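Side-chain contacts in PUM-HD domain-containing protein (PDB 7CGF), which probably binds the 3' untranslated region of messenger RNAs through its Pumilio repeat domain: residues Ser182-Ile185 with Tyr186-Val190; Val313-Met316 with Phe317-Thr321. The protein carries 2 engineered substitutions. All coordinates share one frame; numbering follows the deposited sequence.

Contact 1 of 2, residues Ser182-Ile185 with Tyr186-Val190; sequences SNTI and YEMSV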
ATOM      1  N   SER A 182       6.957 -22.270  -3.150  1.00 16.91           N
ATOM      2  CA  SER A 182       7.810 -22.014  -1.989  1.00 18.12           C
ATOM      3  C   SER A 182       8.318 -20.579  -1.957  1.00 17.74           C
ATOM      4  O   SER A 182       8.310 -19.942  -0.896  1.00 21.17           O
ATOM      5  CB  SER A 182       8.989 -22.983  -1.983  1.00 19.93           C
ATOM      6  OG  SER A 182       8.524 -24.304  -1.818  1.00 20.81           O
ATOM      7  N   ASN A 183       8.731 -20.042  -3.105  1.00 15.99           N
ATOM      8  CA  ASN A 183       9.431 -18.763  -3.122  1.00 15.69           C
ATOM      9  C   ASN A 183       8.526 -17.573  -3.417  1.00 14.08           C
ATOM     10  O   ASN A 183       9.031 -16.456  -3.520  1.00 16.68           O
ATOM     11  CB  ASN A 183      10.551 -18.791  -4.154  1.00 18.71           C
ATOM     12  CG  ASN A 183      10.030 -18.959  -5.578  1.00 26.69           C
ATOM     13  OD1 ASN A 183       8.980 -19.578  -5.806  1.00 30.11           O
ATOM     14  ND2 ASN A 183      10.767 -18.416  -6.542  1.00 41.62           N
ATOM     15  N   THR A 184       7.220 -17.778  -3.566  1.00 15.51           N
ATOM     16  CA  THR A 184       6.362 -16.688  -4.039  1.00 11.51           C
ATOM     17  C   THR A 184       6.322 -15.527  -3.046  1.00 14.36           C
ATOM     18  O   THR A 184       6.377 -14.362  -3.448  1.00 14.28           O
ATOM     19  CB  THR A 184       4.954 -17.218  -4.302  1.00 14.13           C
ATOM     20  OG1 THR A 184       5.050 -18.359  -5.162  1.00 15.25           O
ATOM     21  CG2 THR A 184       4.100 -16.156  -5.014  1.00 15.97           C
ATOM     22  N   ILE A 185       6.209 -15.815  -1.747  1.00 13.36           N
ATOM     23  CA  ILE A 185       6.134 -14.720  -0.783  1.00 13.96           C
ATOM     24  C   ILE A 185       7.441 -13.943  -0.749  1.00 14.52           C
ATOM     25  O   ILE A 185       7.440 -12.707  -0.665  1.00 14.72           O
ATOM     26  CB  ILE A 185       5.738 -15.247   0.605  1.00 14.74           C
ATOM     27  CG1 ILE A 185       4.234 -15.259   0.738  1.00 19.90           C
ATOM     28  CG2 ILE A 185       6.382 -14.415   1.723  1.00 24.68           C
ATOM     29  CD1 ILE A 185       3.628 -13.879   0.827  1.00 30.08           C
ATOM     30  N   TYR A 186       8.573 -14.633  -0.882  1.00 14.99           N
ATOM     31  CA  TYR A 186       9.841 -13.920  -0.976  1.00 16.93           C
ATOM     32  C   TYR A 186       9.859 -13.027  -2.214  1.00 15.39           C
ATOM     33  O   TYR A 186      10.176 -11.831  -2.128  1.00 15.21           O
ATOM     34  CB  TYR A 186      11.014 -14.907  -1.010  1.00 15.51           C
ATOM     35  CG  TYR A 186      12.314 -14.171  -1.262  1.00 16.74           C
ATOM     36  CD1 TYR A 186      12.978 -13.543  -0.227  1.00 20.18           C
ATOM     37  CD2 TYR A 186      12.826 -14.050  -2.551  1.00 18.44           C
ATOM     38  CE1 TYR A 186      14.149 -12.839  -0.462  1.00 21.08           C
ATOM     39  CE2 TYR A 186      13.977 -13.339  -2.795  1.00 21.08           C
ATOM     40  CZ  TYR A 186      14.630 -12.740  -1.746  1.00 25.28           C
ATOM     41  OH  TYR A 186      15.786 -12.043  -1.988  1.00 32.70           O
ATOM     42  N   GLU A 187       9.513 -13.608  -3.373  1.00 12.48           N
ATOM     43  CA  GLU A 187       9.511 -12.890  -4.645  1.00 16.60           C
ATOM     44  C   GLU A 187       8.638 -11.649  -4.557  1.00 16.58           C
ATOM     45  O   GLU A 187       9.022 -10.571  -5.035  1.00 16.30           O
ATOM     46  CB  GLU A 187       9.016 -13.827  -5.764  1.00 17.25           C
ATOM     47  CG  GLU A 187       8.545 -13.137  -7.064  1.00 24.63           C
ATOM     48  CD  GLU A 187       7.654 -14.003  -8.017  1.00 34.55           C
ATOM     49  OE1 GLU A 187       7.408 -13.551  -9.163  1.00 30.24           O
ATOM     50  OE2 GLU A 187       7.190 -15.109  -7.655  1.00 34.05           O
ATOM     51  N   MET A 188       7.474 -11.773  -3.926  1.00 12.95           N
ATOM     52  CA  MET A 188       6.575 -10.623  -3.822  1.00 12.63           C
ATOM     53  C   MET A 188       7.100  -9.605  -2.821  1.00 13.94           C
ATOM     54  O   MET A 188       7.003  -8.386  -3.046  1.00 14.26           O
ATOM     55  CB  MET A 188       5.166 -11.076  -3.423  1.00 12.03           C
ATOM     56  CG  MET A 188       4.448 -11.945  -4.454  1.00 11.91           C
ATOM     57  SD  MET A 188       4.128 -10.994  -5.951  1.00 19.10           S
ATOM     58  CE  MET A 188       3.508 -12.318  -7.026  1.00 24.97           C
ATOM     59  N   SER A 189       7.639 -10.080  -1.695  1.00 14.23           N
ATOM     60  CA  SER A 189       8.091  -9.164  -0.655  1.00 14.12           C
ATOM     61  C   SER A 189       9.269  -8.305  -1.097  1.00 15.59           C
ATOM     62  O   SER A 189       9.470  -7.223  -0.531  1.00 16.25           O
ATOM     63  CB  SER A 189       8.486  -9.930   0.605  1.00 14.12           C
ATOM     64  OG  SER A 189       7.361 -10.602   1.150  1.00 14.35           O
ATOM     65  N   VAL A 190      10.074  -8.757  -2.063  1.00 12.89           N
ATOM     66  CA  VAL A 190      11.210  -7.956  -2.520  1.00 13.16           C
ATOM     67  C   VAL A 190      10.924  -7.243  -3.837  1.00 18.50           C
ATOM     68  O   VAL A 190      11.842  -6.667  -4.438  1.00 18.78           O
ATOM     69  CB  VAL A 190      12.490  -8.800  -2.601  1.00 14.19           C
ATOM     70  CG1 VAL A 190      12.680  -9.520  -1.265  1.00 14.97           C
ATOM     71  CG2 VAL A 190      12.417  -9.797  -3.742  1.00 16.42           C
TER
HETATM   72  O   HOH W   1       8.512 -17.308  -0.069  1.00 18.25           O
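Ser189 folds its hydroxyl back onto the backbone carbonyl of Ile185, one turn earlier in the short helix 184-189. OG of Ser189 lies 2.8 Å from O of Ile185 and donates to it. The same oxygen also takes the backbone N-H of Ser189. The two donors come from opposite faces of the carbonyl plane, and OG stands well above that plane. OG reaches this place because it lies anti to the carbonyl carbon of Ser189 (chi1 -63°), beside its own N. A buried hydroxyl is thus satisfied within the helix.

Backbone bonds carry the rest of the turn. N of Glu187 donates to O of Asn183 at 2.9 Å, and N of Met188 donates to O of Thr184. At the start of the helix, a water joins O of Ser182 to N of Tyr186. It donates to the Ser182 carbonyl and accepts from the Tyr186 N-H at 2.8 Å, and so serves an amide of the first turn.

Side chains also lie close to the turn before. CG of Met188 approaches O of Thr184 to 3.3 Å; chi1 (-65°) sets it beside the backbone N of Met188. Glu187 and Thr184 run side by side, with OE2 of Glu187 4.2 Å from CG2 of Thr184. The Glu187 chain is extended, and its OE1 forms a salt bridge with Lys151 and a hydrogen bond with His147. CG1 of Val190 sits over one face of the Tyr186 ring, offset toward the rim.

The helix belongs to a predicted Pumilio repeat and packs between its neighbours. Thr184 and Met188 touch helix 146-150, Ile185 lies against helix 207-219, and Tyr186 and Ser189 meet helix 221-225.

Contact 2 of 2, residues Val313-Met316 with Phe317-Thr321; sequences VQKM and FDQVT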
ATOM      1  N   VAL A 313      19.751   3.268  18.522  1.00 22.51           N
ATOM      2  CA  VAL A 313      20.009   3.579  19.930  1.00 23.97           C
ATOM      3  C   VAL A 313      19.139   4.745  20.379  1.00 23.07           C
ATOM      4  O   VAL A 313      18.537   4.715  21.459  1.00 23.03           O
ATOM      5  CB  VAL A 313      21.510   3.852  20.157  1.00 22.34           C
ATOM      6  CG1 VAL A 313      21.764   4.318  21.604  1.00 24.85           C
ATOM      7  CG2 VAL A 313      22.328   2.618  19.857  1.00 23.12           C
ATOM      8  N   GLN A 314      19.029   5.781  19.547  1.00 23.08           N
ATOM      9  CA  GLN A 314      18.141   6.887  19.874  1.00 26.07           C
ATOM     10  C   GLN A 314      16.707   6.404  20.072  1.00 28.93           C
ATOM     11  O   GLN A 314      16.028   6.816  21.017  1.00 26.05           O
ATOM     12  CB  GLN A 314      18.214   7.947  18.772  1.00 29.54           C
ATOM     13  CG  GLN A 314      17.289   9.129  18.989  1.00 31.26           C
ATOM     14  CD  GLN A 314      17.820  10.075  20.046  1.00 43.33           C
ATOM     15  OE1 GLN A 314      19.032  10.264  20.167  1.00 48.55           O
ATOM     16  NE2 GLN A 314      16.920  10.675  20.818  1.00 43.66           N
ATOM     17  N   LYS A 315      16.226   5.527  19.189  1.00 24.27           N
ATOM     18  CA  LYS A 315      14.867   5.014  19.337  1.00 23.73           C
ATOM     19  C   LYS A 315      14.701   4.231  20.639  1.00 22.08           C
ATOM     20  O   LYS A 315      13.652   4.304  21.283  1.00 26.20           O
ATOM     21  CB  LYS A 315      14.521   4.141  18.130  1.00 23.47           C
ATOM     22  CG  LYS A 315      13.090   3.607  18.112  1.00 22.94           C
ATOM     23  CD  LYS A 315      12.042   4.714  18.021  1.00 27.34           C
ATOM     24  CE  LYS A 315      12.134   5.493  16.714  1.00 27.98           C
ATOM     25  NZ  LYS A 315      10.898   6.290  16.508  1.00 30.31           N
ATOM     26  N   MET A 316      15.712   3.455  21.021  1.00 20.44           N
ATOM     27  CA  MET A 316      15.675   2.737  22.295  1.00 24.38           C
ATOM     28  C   MET A 316      15.466   3.696  23.457  1.00 25.47           C
ATOM     29  O   MET A 316      14.542   3.522  24.256  1.00 27.34           O
ATOM     30  CB  MET A 316      16.967   1.957  22.502  1.00 27.05           C
ATOM     31  CG  MET A 316      17.247   0.903  21.466  1.00 32.11           C
ATOM     32  SD  MET A 316      18.798   0.094  21.850  1.00 49.90           S
ATOM     33  CE  MET A 316      18.314  -0.632  23.341  1.00 15.17           C
ATOM     34  N   PHE A 317      16.316   4.724  23.562  1.00 26.66           N
ATOM     35  CA  PHE A 317      16.164   5.701  24.638  1.00 29.21           C
ATOM     36  C   PHE A 317      14.771   6.313  24.636  1.00 33.06           C
ATOM     37  O   PHE A 317      14.176   6.527  25.697  1.00 33.93           O
ATOM     38  CB  PHE A 317      17.218   6.806  24.514  1.00 28.43           C
ATOM     39  CG  PHE A 317      18.541   6.472  25.148  1.00 31.09           C
ATOM     40  CD1 PHE A 317      19.488   5.721  24.470  1.00 31.49           C
ATOM     41  CD2 PHE A 317      18.853   6.944  26.420  1.00 35.13           C
ATOM     42  CE1 PHE A 317      20.725   5.422  25.050  1.00 30.88           C
ATOM     43  CE2 PHE A 317      20.085   6.647  27.007  1.00 30.13           C
ATOM     44  CZ  PHE A 317      21.021   5.891  26.328  1.00 26.74           C
ATOM     45  N   ASP A 318      14.221   6.586  23.451  1.00 28.20           N
ATOM     46  CA  ASP A 318      12.925   7.248  23.391  1.00 28.81           C
ATOM     47  C   ASP A 318      11.765   6.331  23.766  1.00 31.15           C
ATOM     48  O   ASP A 318      10.714   6.832  24.181  1.00 33.81           O
ATOM     49  CB  ASP A 318      12.706   7.833  21.989  1.00 35.97           C
ATOM     50  CG  ASP A 318      13.743   8.891  21.624  1.00 40.96           C
ATOM     51  OD1 ASP A 318      14.418   9.428  22.537  1.00 45.92           O
ATOM     52  OD2 ASP A 318      13.883   9.197  20.417  1.00 49.53           O
ATOM     53  N   GLN A 319      11.928   5.006  23.666  1.00 26.29           N
ATOM     54  CA  GLN A 319      10.795   4.089  23.758  1.00 26.00           C
ATOM     55  C   GLN A 319      10.755   3.209  25.000  1.00 28.57           C
ATOM     56  O   GLN A 319       9.706   2.616  25.269  1.00 31.06           O
ATOM     57  CB  GLN A 319      10.752   3.168  22.527  1.00 26.32           C
ATOM     58  CG  GLN A 319      10.560   3.896  21.203  1.00 27.65           C
ATOM     59  CD  GLN A 319       9.136   4.371  20.986  1.00 30.14           C
ATOM     60  OE1 GLN A 319       8.173   3.719  21.408  1.00 31.43           O
ATOM     61  NE2 GLN A 319       8.991   5.504  20.311  1.00 37.62           N
ATOM     62  N   VAL A 320      11.840   3.072  25.749  1.00 26.88           N
ATOM     63  CA  VAL A 320      11.898   2.079  26.808  1.00 28.79           C
ATOM     64  C   VAL A 320      11.515   2.723  28.135  1.00 28.36           C
ATOM     65  O   VAL A 320      11.303   3.929  28.227  1.00 26.19           O
ATOM     66  CB  VAL A 320      13.280   1.385  26.882  1.00 29.08           C
ATOM     67  CG1 VAL A 320      13.604   0.717  25.539  1.00 24.13           C
ATOM     68  CG2 VAL A 320      14.370   2.363  27.311  1.00 25.75           C
ATOM     69  N   THR A 321      11.394   1.899  29.175  1.00 30.74           N
ATOM     70  CA  THR A 321      10.974   2.396  30.479  1.00 30.82           C
ATOM     71  C   THR A 321      12.111   3.178  31.129  1.00 33.07           C
ATOM     72  O   THR A 321      13.268   3.102  30.714  1.00 32.16           O
ATOM     73  CB  THR A 321      10.541   1.249  31.396  1.00 28.70           C
ATOM     74  OG1 THR A 321      11.656   0.394  31.662  1.00 30.44           O
ATOM     75  CG2 THR A 321       9.433   0.428  30.759  1.00 33.70           C
TER
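The last turns of helix 309-319, in a predicted Pumilio repeat, hold this contact, and its side chains pair one turn apart. On the buried side, Val313 and Phe317 lie side by side and point the same way. CG1 of Val313 touches CE1 of Phe317 at 3.8 Å. The ring turns its edge to the backbone, with CD1 of Phe317 3.3 Å from O of Val313, nearly in the ring plane. That same oxygen accepts the Phe317 N-H at 3.1 Å in an almost straight bond.

On the polar side, Gln314 reaches over to Asp318. Its chain leaves anti to the backbone N (chi1 178°) and bends at chi2, which brings NE2 to the carboxylate. NE2 of Gln314 makes two weak hydrogen bonds, at 3.3 Å to OD1 and 3.4 Å to OD2 of Asp318. The amide and carboxylate planes are 59° apart. Lys315 and Gln319 run alongside each other, with CD of Lys315 3.6 Å from CG of Gln319. Two of these polar ends have partners beyond the turn: OD1 of Asp318 bonds the hydroxyl of Tyr355, and NZ of Lys315 forms a salt bridge with Glu275.

Near the C-terminal end of the helix, O of Met316 accepts N of Gln319 at 3.1 Å, with the donor well above the carbonyl plane, and more weakly N of Val320. Both methyls of Val320 lie close to this oxygen, CG1 at 3.2 Å.

OG1 of Thr321, at the N-cap of helix 322-332, accepts N of Gln324. Met316 and Phe317 pack on that helix through Leu328, Met316 and Val320 also meet helix 279-290, and Val313 rests on helix 299-304.

Overall arrangement
Both contacts lie in the single PUM-HD domain, an all-helical chain of Pumilio repeats. Contact 1 comes first along the chain, in the predicted repeat 177-215, and contact 2 follows in the predicted repeat 294-331. Their centres are about 32 Å apart and their nearest atoms about 22 Å apart, so they do not touch. Each contact is centred on one helix, 184-189 for contact 1 and 309-319 for contact 2, and the two share no helix. Contact 1 lies nearer the middle of the chain and contact 2 nearer its C-terminal end. Nearest atoms are about 7 Å and 6 Å from the bound RNA, respectively.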